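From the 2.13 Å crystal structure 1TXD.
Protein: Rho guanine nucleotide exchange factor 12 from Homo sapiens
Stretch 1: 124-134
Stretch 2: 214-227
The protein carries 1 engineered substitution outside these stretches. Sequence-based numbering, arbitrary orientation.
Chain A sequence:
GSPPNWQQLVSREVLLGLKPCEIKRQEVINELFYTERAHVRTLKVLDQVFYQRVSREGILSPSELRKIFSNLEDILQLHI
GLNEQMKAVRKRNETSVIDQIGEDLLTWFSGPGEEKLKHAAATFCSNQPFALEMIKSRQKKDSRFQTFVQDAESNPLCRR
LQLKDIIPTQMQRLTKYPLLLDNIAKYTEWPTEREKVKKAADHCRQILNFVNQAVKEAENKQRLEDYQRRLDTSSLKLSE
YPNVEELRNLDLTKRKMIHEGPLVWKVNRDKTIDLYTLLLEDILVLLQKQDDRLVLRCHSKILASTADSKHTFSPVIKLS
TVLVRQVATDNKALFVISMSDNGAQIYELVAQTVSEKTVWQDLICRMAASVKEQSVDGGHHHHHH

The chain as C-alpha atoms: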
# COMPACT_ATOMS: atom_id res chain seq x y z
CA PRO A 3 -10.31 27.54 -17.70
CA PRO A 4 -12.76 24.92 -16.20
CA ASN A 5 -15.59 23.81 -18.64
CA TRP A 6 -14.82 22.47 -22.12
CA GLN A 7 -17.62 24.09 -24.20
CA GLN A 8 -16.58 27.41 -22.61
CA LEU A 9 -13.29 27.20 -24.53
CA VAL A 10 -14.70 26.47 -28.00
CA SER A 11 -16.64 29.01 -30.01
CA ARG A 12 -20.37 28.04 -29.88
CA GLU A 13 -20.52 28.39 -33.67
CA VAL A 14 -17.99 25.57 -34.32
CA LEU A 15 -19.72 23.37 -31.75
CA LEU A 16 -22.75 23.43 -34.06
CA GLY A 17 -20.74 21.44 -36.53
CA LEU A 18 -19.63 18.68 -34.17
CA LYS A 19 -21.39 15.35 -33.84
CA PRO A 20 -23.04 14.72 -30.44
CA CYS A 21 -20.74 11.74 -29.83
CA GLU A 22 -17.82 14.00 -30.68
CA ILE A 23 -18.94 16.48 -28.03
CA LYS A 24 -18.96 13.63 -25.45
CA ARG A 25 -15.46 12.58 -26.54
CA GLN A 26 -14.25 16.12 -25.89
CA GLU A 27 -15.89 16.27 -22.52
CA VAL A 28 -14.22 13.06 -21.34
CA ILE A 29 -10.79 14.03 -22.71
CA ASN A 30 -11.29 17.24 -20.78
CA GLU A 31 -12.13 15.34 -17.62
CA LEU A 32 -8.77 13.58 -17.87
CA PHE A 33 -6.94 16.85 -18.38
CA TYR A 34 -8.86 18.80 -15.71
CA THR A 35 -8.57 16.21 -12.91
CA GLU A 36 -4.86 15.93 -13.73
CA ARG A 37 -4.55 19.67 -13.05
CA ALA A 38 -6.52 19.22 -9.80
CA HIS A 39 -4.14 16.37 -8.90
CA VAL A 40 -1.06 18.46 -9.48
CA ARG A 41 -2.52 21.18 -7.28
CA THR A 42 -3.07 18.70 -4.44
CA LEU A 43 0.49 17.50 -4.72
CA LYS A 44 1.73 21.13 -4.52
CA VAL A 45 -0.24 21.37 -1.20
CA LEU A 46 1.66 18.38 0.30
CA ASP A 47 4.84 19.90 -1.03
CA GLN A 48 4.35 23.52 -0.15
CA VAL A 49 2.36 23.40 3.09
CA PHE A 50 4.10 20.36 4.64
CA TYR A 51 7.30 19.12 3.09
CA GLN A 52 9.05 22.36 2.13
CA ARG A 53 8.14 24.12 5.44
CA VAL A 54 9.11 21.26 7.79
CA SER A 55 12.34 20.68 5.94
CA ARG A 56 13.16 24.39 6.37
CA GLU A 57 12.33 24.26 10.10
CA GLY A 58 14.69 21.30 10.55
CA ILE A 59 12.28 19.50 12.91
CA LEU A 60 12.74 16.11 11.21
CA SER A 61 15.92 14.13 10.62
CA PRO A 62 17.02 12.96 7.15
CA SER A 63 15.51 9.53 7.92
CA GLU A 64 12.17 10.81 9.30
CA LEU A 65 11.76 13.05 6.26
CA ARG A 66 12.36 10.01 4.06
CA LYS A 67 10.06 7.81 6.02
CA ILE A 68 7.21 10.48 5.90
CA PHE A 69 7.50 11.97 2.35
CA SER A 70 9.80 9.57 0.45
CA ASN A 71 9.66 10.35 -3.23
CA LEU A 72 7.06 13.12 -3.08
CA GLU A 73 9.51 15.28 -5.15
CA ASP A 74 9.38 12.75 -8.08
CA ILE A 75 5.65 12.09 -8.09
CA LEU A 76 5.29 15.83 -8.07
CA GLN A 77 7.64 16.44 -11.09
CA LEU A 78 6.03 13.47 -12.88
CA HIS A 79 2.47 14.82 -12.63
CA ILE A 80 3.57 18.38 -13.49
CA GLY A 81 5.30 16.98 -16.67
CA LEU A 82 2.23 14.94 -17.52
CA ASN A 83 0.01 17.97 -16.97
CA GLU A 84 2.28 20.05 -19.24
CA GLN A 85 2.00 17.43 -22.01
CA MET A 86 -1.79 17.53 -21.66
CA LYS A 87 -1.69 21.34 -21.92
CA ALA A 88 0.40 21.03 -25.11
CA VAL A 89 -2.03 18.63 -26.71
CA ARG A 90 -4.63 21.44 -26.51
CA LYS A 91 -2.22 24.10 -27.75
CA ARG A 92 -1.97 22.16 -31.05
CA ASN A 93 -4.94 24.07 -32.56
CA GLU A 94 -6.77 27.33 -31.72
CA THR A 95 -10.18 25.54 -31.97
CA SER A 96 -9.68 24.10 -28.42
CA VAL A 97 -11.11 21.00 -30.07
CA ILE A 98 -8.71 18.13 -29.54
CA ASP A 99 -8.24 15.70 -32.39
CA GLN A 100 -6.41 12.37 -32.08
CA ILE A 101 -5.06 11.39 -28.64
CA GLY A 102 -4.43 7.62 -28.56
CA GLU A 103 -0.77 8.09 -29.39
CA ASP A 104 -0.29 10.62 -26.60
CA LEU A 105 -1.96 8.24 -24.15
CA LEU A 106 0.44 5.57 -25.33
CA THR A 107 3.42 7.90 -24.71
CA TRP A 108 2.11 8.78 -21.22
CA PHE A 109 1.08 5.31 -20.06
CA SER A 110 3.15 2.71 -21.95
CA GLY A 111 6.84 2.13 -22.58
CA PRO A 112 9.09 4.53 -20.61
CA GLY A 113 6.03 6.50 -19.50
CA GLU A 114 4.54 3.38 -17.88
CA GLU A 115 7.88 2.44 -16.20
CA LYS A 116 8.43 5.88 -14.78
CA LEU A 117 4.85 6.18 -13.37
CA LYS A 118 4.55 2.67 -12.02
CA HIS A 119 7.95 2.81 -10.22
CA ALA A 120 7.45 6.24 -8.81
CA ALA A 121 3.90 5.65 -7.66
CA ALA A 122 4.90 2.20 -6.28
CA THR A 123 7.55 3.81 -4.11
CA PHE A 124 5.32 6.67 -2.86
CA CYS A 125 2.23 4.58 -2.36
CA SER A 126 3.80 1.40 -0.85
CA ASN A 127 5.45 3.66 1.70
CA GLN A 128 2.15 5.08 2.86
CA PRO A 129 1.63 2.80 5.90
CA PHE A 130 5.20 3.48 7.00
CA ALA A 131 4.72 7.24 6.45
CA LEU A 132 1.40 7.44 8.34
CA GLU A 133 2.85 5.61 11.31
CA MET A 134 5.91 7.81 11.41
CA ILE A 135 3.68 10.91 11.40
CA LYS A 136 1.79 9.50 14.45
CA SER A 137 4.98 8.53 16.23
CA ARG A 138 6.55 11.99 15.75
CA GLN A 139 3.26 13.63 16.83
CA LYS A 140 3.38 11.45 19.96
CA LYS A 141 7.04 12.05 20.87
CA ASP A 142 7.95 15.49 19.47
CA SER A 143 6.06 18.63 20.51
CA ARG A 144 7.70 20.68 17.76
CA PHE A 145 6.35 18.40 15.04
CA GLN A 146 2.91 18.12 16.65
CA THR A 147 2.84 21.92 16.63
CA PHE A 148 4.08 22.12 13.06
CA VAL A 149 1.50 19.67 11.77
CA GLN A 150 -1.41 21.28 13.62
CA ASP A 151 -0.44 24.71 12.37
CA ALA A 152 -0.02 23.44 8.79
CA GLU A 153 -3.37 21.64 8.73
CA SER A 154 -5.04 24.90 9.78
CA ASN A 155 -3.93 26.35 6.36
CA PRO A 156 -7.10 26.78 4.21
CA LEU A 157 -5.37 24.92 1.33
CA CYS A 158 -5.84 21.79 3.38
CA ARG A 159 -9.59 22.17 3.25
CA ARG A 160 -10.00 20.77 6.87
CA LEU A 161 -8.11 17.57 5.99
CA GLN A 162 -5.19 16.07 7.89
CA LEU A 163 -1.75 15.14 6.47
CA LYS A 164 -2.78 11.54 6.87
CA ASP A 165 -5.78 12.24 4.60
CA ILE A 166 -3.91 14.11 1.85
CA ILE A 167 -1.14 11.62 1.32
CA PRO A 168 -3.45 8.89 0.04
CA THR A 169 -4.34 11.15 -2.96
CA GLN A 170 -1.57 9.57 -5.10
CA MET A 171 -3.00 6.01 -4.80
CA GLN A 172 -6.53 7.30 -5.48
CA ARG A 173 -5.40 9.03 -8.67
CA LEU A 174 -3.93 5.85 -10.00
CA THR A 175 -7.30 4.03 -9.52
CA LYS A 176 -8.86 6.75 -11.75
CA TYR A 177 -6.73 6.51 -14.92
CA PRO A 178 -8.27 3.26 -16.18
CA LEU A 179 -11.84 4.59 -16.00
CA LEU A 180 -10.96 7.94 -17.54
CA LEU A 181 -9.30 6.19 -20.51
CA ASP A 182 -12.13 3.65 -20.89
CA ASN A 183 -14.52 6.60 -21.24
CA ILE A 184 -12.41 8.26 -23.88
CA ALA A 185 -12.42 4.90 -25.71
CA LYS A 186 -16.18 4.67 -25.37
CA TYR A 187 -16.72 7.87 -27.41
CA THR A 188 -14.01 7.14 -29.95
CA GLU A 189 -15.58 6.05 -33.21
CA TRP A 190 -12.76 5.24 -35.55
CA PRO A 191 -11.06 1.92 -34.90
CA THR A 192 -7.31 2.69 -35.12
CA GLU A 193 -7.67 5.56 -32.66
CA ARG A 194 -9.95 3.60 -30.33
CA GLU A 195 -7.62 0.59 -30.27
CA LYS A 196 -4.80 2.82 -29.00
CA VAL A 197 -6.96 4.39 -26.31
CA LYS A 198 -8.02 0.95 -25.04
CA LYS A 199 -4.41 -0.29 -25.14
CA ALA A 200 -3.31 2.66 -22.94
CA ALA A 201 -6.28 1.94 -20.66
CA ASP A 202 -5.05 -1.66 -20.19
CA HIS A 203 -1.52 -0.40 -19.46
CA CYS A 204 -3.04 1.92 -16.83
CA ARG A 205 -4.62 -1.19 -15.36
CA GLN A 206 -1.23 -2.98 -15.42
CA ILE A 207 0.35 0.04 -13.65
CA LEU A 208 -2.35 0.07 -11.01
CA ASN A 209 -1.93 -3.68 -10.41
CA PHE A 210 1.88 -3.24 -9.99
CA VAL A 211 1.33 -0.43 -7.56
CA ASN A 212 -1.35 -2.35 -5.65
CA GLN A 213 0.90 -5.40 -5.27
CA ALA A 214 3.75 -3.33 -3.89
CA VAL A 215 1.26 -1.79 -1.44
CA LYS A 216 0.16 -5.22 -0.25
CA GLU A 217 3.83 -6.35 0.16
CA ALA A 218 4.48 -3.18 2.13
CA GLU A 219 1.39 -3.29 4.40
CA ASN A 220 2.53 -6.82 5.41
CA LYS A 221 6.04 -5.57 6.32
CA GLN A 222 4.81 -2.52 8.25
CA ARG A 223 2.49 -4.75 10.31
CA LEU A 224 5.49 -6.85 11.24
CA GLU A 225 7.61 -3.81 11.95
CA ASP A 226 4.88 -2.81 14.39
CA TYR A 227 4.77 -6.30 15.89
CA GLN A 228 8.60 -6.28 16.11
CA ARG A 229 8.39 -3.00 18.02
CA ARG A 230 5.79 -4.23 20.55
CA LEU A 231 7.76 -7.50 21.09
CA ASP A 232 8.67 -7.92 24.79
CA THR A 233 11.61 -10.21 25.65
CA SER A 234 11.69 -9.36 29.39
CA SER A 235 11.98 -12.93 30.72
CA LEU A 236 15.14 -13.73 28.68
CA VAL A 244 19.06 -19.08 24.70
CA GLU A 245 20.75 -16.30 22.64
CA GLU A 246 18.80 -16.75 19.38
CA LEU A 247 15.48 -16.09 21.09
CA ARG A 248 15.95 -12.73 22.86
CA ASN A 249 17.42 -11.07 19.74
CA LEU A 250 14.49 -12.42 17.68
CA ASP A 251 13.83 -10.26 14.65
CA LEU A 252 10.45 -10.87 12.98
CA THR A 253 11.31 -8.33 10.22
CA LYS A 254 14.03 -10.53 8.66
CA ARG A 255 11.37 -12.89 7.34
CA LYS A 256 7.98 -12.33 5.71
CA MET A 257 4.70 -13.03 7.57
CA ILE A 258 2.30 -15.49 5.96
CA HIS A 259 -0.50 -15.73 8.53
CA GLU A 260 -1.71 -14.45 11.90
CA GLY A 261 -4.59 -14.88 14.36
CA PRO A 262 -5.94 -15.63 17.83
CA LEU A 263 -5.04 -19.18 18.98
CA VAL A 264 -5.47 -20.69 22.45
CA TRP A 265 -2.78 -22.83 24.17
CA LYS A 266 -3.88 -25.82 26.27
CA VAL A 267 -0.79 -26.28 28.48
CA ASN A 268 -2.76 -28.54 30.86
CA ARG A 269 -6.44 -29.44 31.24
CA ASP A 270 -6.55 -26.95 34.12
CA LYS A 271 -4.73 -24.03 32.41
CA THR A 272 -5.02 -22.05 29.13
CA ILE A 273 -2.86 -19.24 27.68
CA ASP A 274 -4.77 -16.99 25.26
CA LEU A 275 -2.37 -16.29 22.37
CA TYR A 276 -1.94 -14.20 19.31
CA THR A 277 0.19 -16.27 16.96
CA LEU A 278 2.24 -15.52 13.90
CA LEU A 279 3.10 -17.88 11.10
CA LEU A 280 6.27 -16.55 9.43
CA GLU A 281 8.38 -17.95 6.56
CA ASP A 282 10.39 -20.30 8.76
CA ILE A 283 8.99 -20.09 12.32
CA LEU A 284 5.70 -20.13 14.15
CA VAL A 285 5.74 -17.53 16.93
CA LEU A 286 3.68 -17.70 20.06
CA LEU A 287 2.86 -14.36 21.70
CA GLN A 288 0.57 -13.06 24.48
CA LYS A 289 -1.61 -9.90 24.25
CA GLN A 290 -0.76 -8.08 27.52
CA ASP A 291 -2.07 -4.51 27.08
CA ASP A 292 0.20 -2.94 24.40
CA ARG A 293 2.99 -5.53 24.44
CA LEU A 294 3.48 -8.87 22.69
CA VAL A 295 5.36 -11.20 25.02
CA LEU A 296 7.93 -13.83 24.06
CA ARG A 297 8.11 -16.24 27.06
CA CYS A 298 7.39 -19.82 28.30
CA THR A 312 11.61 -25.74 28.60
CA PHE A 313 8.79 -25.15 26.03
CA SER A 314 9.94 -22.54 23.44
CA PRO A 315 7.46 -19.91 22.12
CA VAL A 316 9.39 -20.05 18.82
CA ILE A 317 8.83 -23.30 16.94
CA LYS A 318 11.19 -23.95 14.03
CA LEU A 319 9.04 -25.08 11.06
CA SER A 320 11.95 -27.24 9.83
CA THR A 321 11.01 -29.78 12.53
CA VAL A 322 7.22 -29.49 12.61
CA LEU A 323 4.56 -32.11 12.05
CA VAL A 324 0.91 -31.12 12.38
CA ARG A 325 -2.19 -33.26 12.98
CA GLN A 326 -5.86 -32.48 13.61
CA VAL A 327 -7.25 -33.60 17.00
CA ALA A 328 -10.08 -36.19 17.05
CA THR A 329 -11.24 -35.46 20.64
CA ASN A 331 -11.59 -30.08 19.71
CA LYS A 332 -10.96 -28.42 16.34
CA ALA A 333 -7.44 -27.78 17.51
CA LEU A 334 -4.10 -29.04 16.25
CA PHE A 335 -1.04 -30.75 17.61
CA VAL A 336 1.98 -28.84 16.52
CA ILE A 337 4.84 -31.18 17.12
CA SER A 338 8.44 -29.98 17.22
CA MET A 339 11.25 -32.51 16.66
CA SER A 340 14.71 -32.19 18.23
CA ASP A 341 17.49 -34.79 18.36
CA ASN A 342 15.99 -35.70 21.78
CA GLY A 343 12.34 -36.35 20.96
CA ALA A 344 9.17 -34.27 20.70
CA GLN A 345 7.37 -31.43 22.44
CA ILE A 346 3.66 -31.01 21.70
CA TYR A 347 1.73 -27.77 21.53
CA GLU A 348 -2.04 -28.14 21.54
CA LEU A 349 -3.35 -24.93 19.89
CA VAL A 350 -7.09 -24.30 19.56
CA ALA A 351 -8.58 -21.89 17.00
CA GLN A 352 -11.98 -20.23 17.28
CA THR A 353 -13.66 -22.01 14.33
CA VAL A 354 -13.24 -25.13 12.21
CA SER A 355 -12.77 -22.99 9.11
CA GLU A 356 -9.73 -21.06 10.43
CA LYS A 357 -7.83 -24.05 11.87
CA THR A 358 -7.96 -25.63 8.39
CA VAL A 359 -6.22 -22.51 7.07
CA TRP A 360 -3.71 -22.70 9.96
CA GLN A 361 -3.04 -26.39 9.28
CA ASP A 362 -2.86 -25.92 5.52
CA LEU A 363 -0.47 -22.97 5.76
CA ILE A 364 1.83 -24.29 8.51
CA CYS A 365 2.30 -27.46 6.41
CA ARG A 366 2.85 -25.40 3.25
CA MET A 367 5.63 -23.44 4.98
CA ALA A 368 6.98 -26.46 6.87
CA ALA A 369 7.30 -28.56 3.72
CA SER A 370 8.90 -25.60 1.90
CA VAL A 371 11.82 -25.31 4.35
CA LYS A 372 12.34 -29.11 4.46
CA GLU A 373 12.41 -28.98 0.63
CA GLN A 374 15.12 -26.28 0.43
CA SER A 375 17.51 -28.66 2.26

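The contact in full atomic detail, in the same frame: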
# COMPACT_ATOMS: atom_id res chain seq x y z
N PHE A 124 6.20 5.83 -3.68
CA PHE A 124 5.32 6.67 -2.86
C PHE A 124 4.21 5.88 -2.17
O PHE A 124 4.11 5.88 -0.96
CB PHE A 124 4.73 7.84 -3.60
CG PHE A 124 4.06 8.82 -2.69
CD1 PHE A 124 4.80 9.67 -1.95
CD2 PHE A 124 2.70 8.93 -2.63
CE1 PHE A 124 4.21 10.58 -1.10
CE2 PHE A 124 2.12 9.86 -1.79
CZ PHE A 124 2.87 10.68 -1.05
N CYS A 125 3.42 5.16 -2.92
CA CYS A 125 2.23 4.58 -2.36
C CYS A 125 2.47 3.39 -1.41
O CYS A 125 1.69 3.16 -0.51
CB CYS A 125 1.27 4.12 -3.50
SG CYS A 125 0.69 5.41 -4.64
N SER A 126 3.50 2.60 -1.66
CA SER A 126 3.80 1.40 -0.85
C SER A 126 4.39 1.85 0.48
O SER A 126 4.28 1.18 1.44
CB SER A 126 4.78 0.45 -1.58
OG SER A 126 6.07 1.06 -1.71
N ASN A 127 4.98 3.04 0.49
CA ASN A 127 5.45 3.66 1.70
C ASN A 127 4.43 4.27 2.65
O ASN A 127 4.79 4.61 3.82
CB ASN A 127 6.40 4.83 1.38
CG ASN A 127 7.23 5.21 2.59
OD1 ASN A 127 7.72 4.34 3.24
ND2 ASN A 127 7.30 6.47 2.93
N GLN A 128 3.21 4.43 2.15
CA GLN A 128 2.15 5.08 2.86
C GLN A 128 1.93 4.57 4.28
O GLN A 128 1.81 5.40 5.15
CB GLN A 128 0.83 5.03 2.07
CG GLN A 128 -0.36 5.58 2.88
CD GLN A 128 -1.59 5.71 2.04
OE1 GLN A 128 -1.56 6.33 0.98
NE2 GLN A 128 -2.67 5.10 2.47
N PRO A 129 1.85 3.27 4.54
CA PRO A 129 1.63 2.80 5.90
C PRO A 129 2.84 3.15 6.79
O PRO A 129 2.69 3.46 7.99
CB PRO A 129 1.48 1.26 5.77
CG PRO A 129 1.43 0.92 4.32
CD PRO A 129 1.95 2.17 3.57
N PHE A 130 4.05 3.07 6.23
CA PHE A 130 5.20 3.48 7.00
C PHE A 130 5.06 4.98 7.28
O PHE A 130 5.41 5.43 8.36
CB PHE A 130 6.58 3.18 6.32
CG PHE A 130 6.79 1.72 6.02
CD1 PHE A 130 7.26 0.84 6.99
CD2 PHE A 130 6.50 1.21 4.76
CE1 PHE A 130 7.41 -0.50 6.72
CE2 PHE A 130 6.68 -0.15 4.49
CZ PHE A 130 7.14 -1.00 5.46
N ALA A 131 4.57 5.75 6.32
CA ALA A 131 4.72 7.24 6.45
C ALA A 131 3.64 7.71 7.46
O ALA A 131 3.90 8.52 8.31
CB ALA A 131 4.59 7.93 5.14
N LEU A 132 2.51 7.01 7.50
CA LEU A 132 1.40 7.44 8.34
C LEU A 132 1.74 7.09 9.78
O LEU A 132 1.25 7.70 10.70
CB LEU A 132 0.09 6.73 7.93
CG LEU A 132 -0.58 7.16 6.62
CD1 LEU A 132 -1.97 6.74 6.56
CD2 LEU A 132 -0.52 8.66 6.31
N GLU A 133 2.53 6.05 9.97
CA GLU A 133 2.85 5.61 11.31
C GLU A 133 3.96 6.45 11.85
O GLU A 133 3.99 6.70 13.03
CB GLU A 133 3.15 4.09 11.35
CG GLU A 133 4.03 3.69 12.54
CD GLU A 133 3.27 3.64 13.83
OE1 GLU A 133 2.05 3.22 13.78
OE2 GLU A 133 3.90 3.97 14.89
N MET A 134 4.84 6.93 10.98
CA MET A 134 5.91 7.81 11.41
C MET A 134 5.35 9.18 11.79
O MET A 134 5.81 9.78 12.71
CB MET A 134 6.93 7.97 10.29
CG MET A 134 8.07 8.78 10.61
SD MET A 134 8.88 8.36 12.16
CE MET A 134 10.28 7.26 11.58
N ALA A 214 2.72 -3.90 -4.71
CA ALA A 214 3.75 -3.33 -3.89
C ALA A 214 3.15 -2.85 -2.58
O ALA A 214 3.79 -2.94 -1.55
CB ALA A 214 4.44 -2.15 -4.64
N VAL A 215 1.93 -2.33 -2.62
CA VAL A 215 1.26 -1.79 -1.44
C VAL A 215 0.98 -2.93 -0.50
O VAL A 215 1.33 -2.84 0.66
CB VAL A 215 -0.07 -0.95 -1.80
CG1 VAL A 215 -0.99 -0.74 -0.58
CG2 VAL A 215 0.30 0.47 -2.37
N LYS A 216 0.40 -4.01 -1.02
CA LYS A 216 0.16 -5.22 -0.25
C LYS A 216 1.47 -5.71 0.42
O LYS A 216 1.52 -5.85 1.63
CB LYS A 216 -0.47 -6.30 -1.14
CG LYS A 216 -0.91 -7.60 -0.44
CD LYS A 216 -1.85 -8.42 -1.32
CE LYS A 216 -2.00 -9.88 -0.82
NZ LYS A 216 -2.83 -10.76 -1.75
N GLU A 217 2.53 -5.92 -0.37
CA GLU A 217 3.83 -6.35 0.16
C GLU A 217 4.20 -5.44 1.31
O GLU A 217 4.49 -5.90 2.40
CB GLU A 217 4.94 -6.43 -0.94
CG GLU A 217 5.26 -7.87 -1.44
CD GLU A 217 5.52 -8.04 -2.95
OE1 GLU A 217 6.33 -7.28 -3.53
OE2 GLU A 217 4.95 -8.96 -3.58
N ALA A 218 4.11 -4.13 1.10
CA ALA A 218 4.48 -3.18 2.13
C ALA A 218 3.55 -3.15 3.37
O ALA A 218 4.03 -3.04 4.46
CB ALA A 218 4.64 -1.78 1.55
N GLU A 219 2.24 -3.19 3.22
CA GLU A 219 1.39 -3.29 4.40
C GLU A 219 1.74 -4.53 5.28
O GLU A 219 1.59 -4.49 6.51
CB GLU A 219 -0.09 -3.39 3.99
CG GLU A 219 -0.63 -2.08 3.41
CD GLU A 219 -2.03 -2.23 2.86
OE1 GLU A 219 -2.79 -1.24 2.81
OE2 GLU A 219 -2.37 -3.35 2.44
N ASN A 220 2.15 -5.64 4.65
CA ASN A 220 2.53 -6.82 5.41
C ASN A 220 3.79 -6.55 6.21
O ASN A 220 3.83 -6.89 7.38
CB ASN A 220 2.68 -8.07 4.51
CG ASN A 220 2.79 -9.40 5.32
OD1 ASN A 220 3.35 -9.46 6.44
ND2 ASN A 220 2.27 -10.48 4.75
N LYS A 221 4.79 -5.88 5.61
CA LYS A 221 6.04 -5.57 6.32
C LYS A 221 5.86 -4.56 7.45
O LYS A 221 6.58 -4.63 8.44
CB LYS A 221 7.13 -5.01 5.38
CG LYS A 221 7.64 -6.04 4.37
CD LYS A 221 8.48 -5.39 3.25
CE LYS A 221 8.53 -6.27 2.00
NZ LYS A 221 9.91 -6.37 1.46
N GLN A 222 4.98 -3.58 7.26
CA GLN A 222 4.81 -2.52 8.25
C GLN A 222 4.03 -3.09 9.46
O GLN A 222 4.24 -2.70 10.63
CB GLN A 222 4.15 -1.30 7.61
CG GLN A 222 4.16 -0.02 8.48
CD GLN A 222 3.10 -0.08 9.58
OE1 GLN A 222 1.95 -0.48 9.32
NE2 GLN A 222 3.50 0.20 10.82
N ARG A 223 3.17 -4.07 9.21
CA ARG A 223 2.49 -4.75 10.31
C ARG A 223 3.50 -5.46 11.19
O ARG A 223 3.50 -5.31 12.40
CB ARG A 223 1.50 -5.76 9.78
CG ARG A 223 0.13 -5.20 9.56
CD ARG A 223 -0.92 -6.31 9.42
NE ARG A 223 -0.58 -7.21 8.31
CZ ARG A 223 -1.01 -7.10 7.03
NH1 ARG A 223 -1.82 -6.12 6.63
NH2 ARG A 223 -0.63 -8.02 6.12
N LEU A 224 4.37 -6.22 10.55
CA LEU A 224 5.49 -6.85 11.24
C LEU A 224 6.35 -5.90 11.97
O LEU A 224 6.72 -6.16 13.11
CB LEU A 224 6.35 -7.62 10.24
CG LEU A 224 5.94 -9.07 10.02
CD1 LEU A 224 6.95 -9.72 9.09
CD2 LEU A 224 5.88 -9.81 11.34
N GLU A 225 6.68 -4.78 11.34
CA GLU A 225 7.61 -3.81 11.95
C GLU A 225 7.02 -3.28 13.26
O GLU A 225 7.72 -2.95 14.23
CB GLU A 225 7.82 -2.66 10.95
CG GLU A 225 8.91 -1.71 11.31
CD GLU A 225 9.18 -0.75 10.16
OE1 GLU A 225 9.73 -1.21 9.13
OE2 GLU A 225 8.84 0.44 10.27
N ASP A 226 5.70 -3.16 13.23
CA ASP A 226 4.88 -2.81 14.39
C ASP A 226 4.91 -3.93 15.42
O ASP A 226 5.10 -3.69 16.60
CB ASP A 226 3.41 -2.59 13.96
CG ASP A 226 2.57 -1.95 15.06
OD1 ASP A 226 2.90 -0.81 15.48
OD2 ASP A 226 1.58 -2.54 15.55
N TYR A 227 4.72 -5.17 14.96
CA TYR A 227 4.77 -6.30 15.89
C TYR A 227 6.18 -6.36 16.48
O TYR A 227 6.33 -6.45 17.69
CB TYR A 227 4.41 -7.58 15.17
CG TYR A 227 2.98 -7.65 14.70
CD1 TYR A 227 1.99 -6.77 15.18
CD2 TYR A 227 2.59 -8.61 13.83
CE1 TYR A 227 0.66 -6.85 14.72
CE2 TYR A 227 1.29 -8.72 13.39
CZ TYR A 227 0.32 -7.85 13.84
OH TYR A 227 -0.98 -8.02 13.36
O HOH W 1 1.71 0.41 13.35

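Two helical segments of one chain pack side by side, burying 523 Å² between them without a single direct hydrogen bond; van der Waals contact and one bridging water hold them together. The helix of 128-134 runs at 38° to that of 214-227, with an axial closest approach of 9.2 Å. Contact begins at buried Cys125, whose CB lies 3.9 Å from Val215 CG2; the same methyl carbon reaches to 3.6 Å from Cys125 O. At Ser126 the backbones come very close, its CA only 4.1 Å from Val215 CA, whose CB points sideways. Ser126 meets two alanines here: Ser126 CB lies 4.0 Å from Ala214 CB and 3.5 Å from Ala214 O, while Ser126 O is 3.0 Å from Ala218 CB, a tight approach to a side chain that ends at its methyl. Asn127 points away and Gln128 makes no contact. Pro129 points toward the partner helix, its CG 3.8 Å from Glu219 CG, so the acidic side chain contributes its aliphatic part here, and Pro129 O lies 3.8 Å from Gln222 CG. Phe130 has the largest area covered by the other stretch, 95 Å². Its CB leaves sideways, but with chi1 in m the ring swings in as a knob among Ala218, Lys221, Gln222 and Glu225. Gln222 CB sits over one ring face, 3.8 Å from the Phe130 ring centroid, in a CH-pi contact; Lys221 CB and Glu225 OE1 lie at the ring edge, the latter 3.4 Å from Phe130 CE1, and Phe130 CE2 lies 3.9 Å from Ala218 CB. Ala131 and Leu132 are out of reach. Glu133 closes the contact through polar groups: Glu133 OE1 and Asp226 OD1, like charges 4.5 Å apart, are bridged by water 1, which donates to Glu133 OE1 (2.9 Å) and, weakly, to Asp226 OD1 (2.7 Å) while accepting from Gln222 NE2 (3.1 Å).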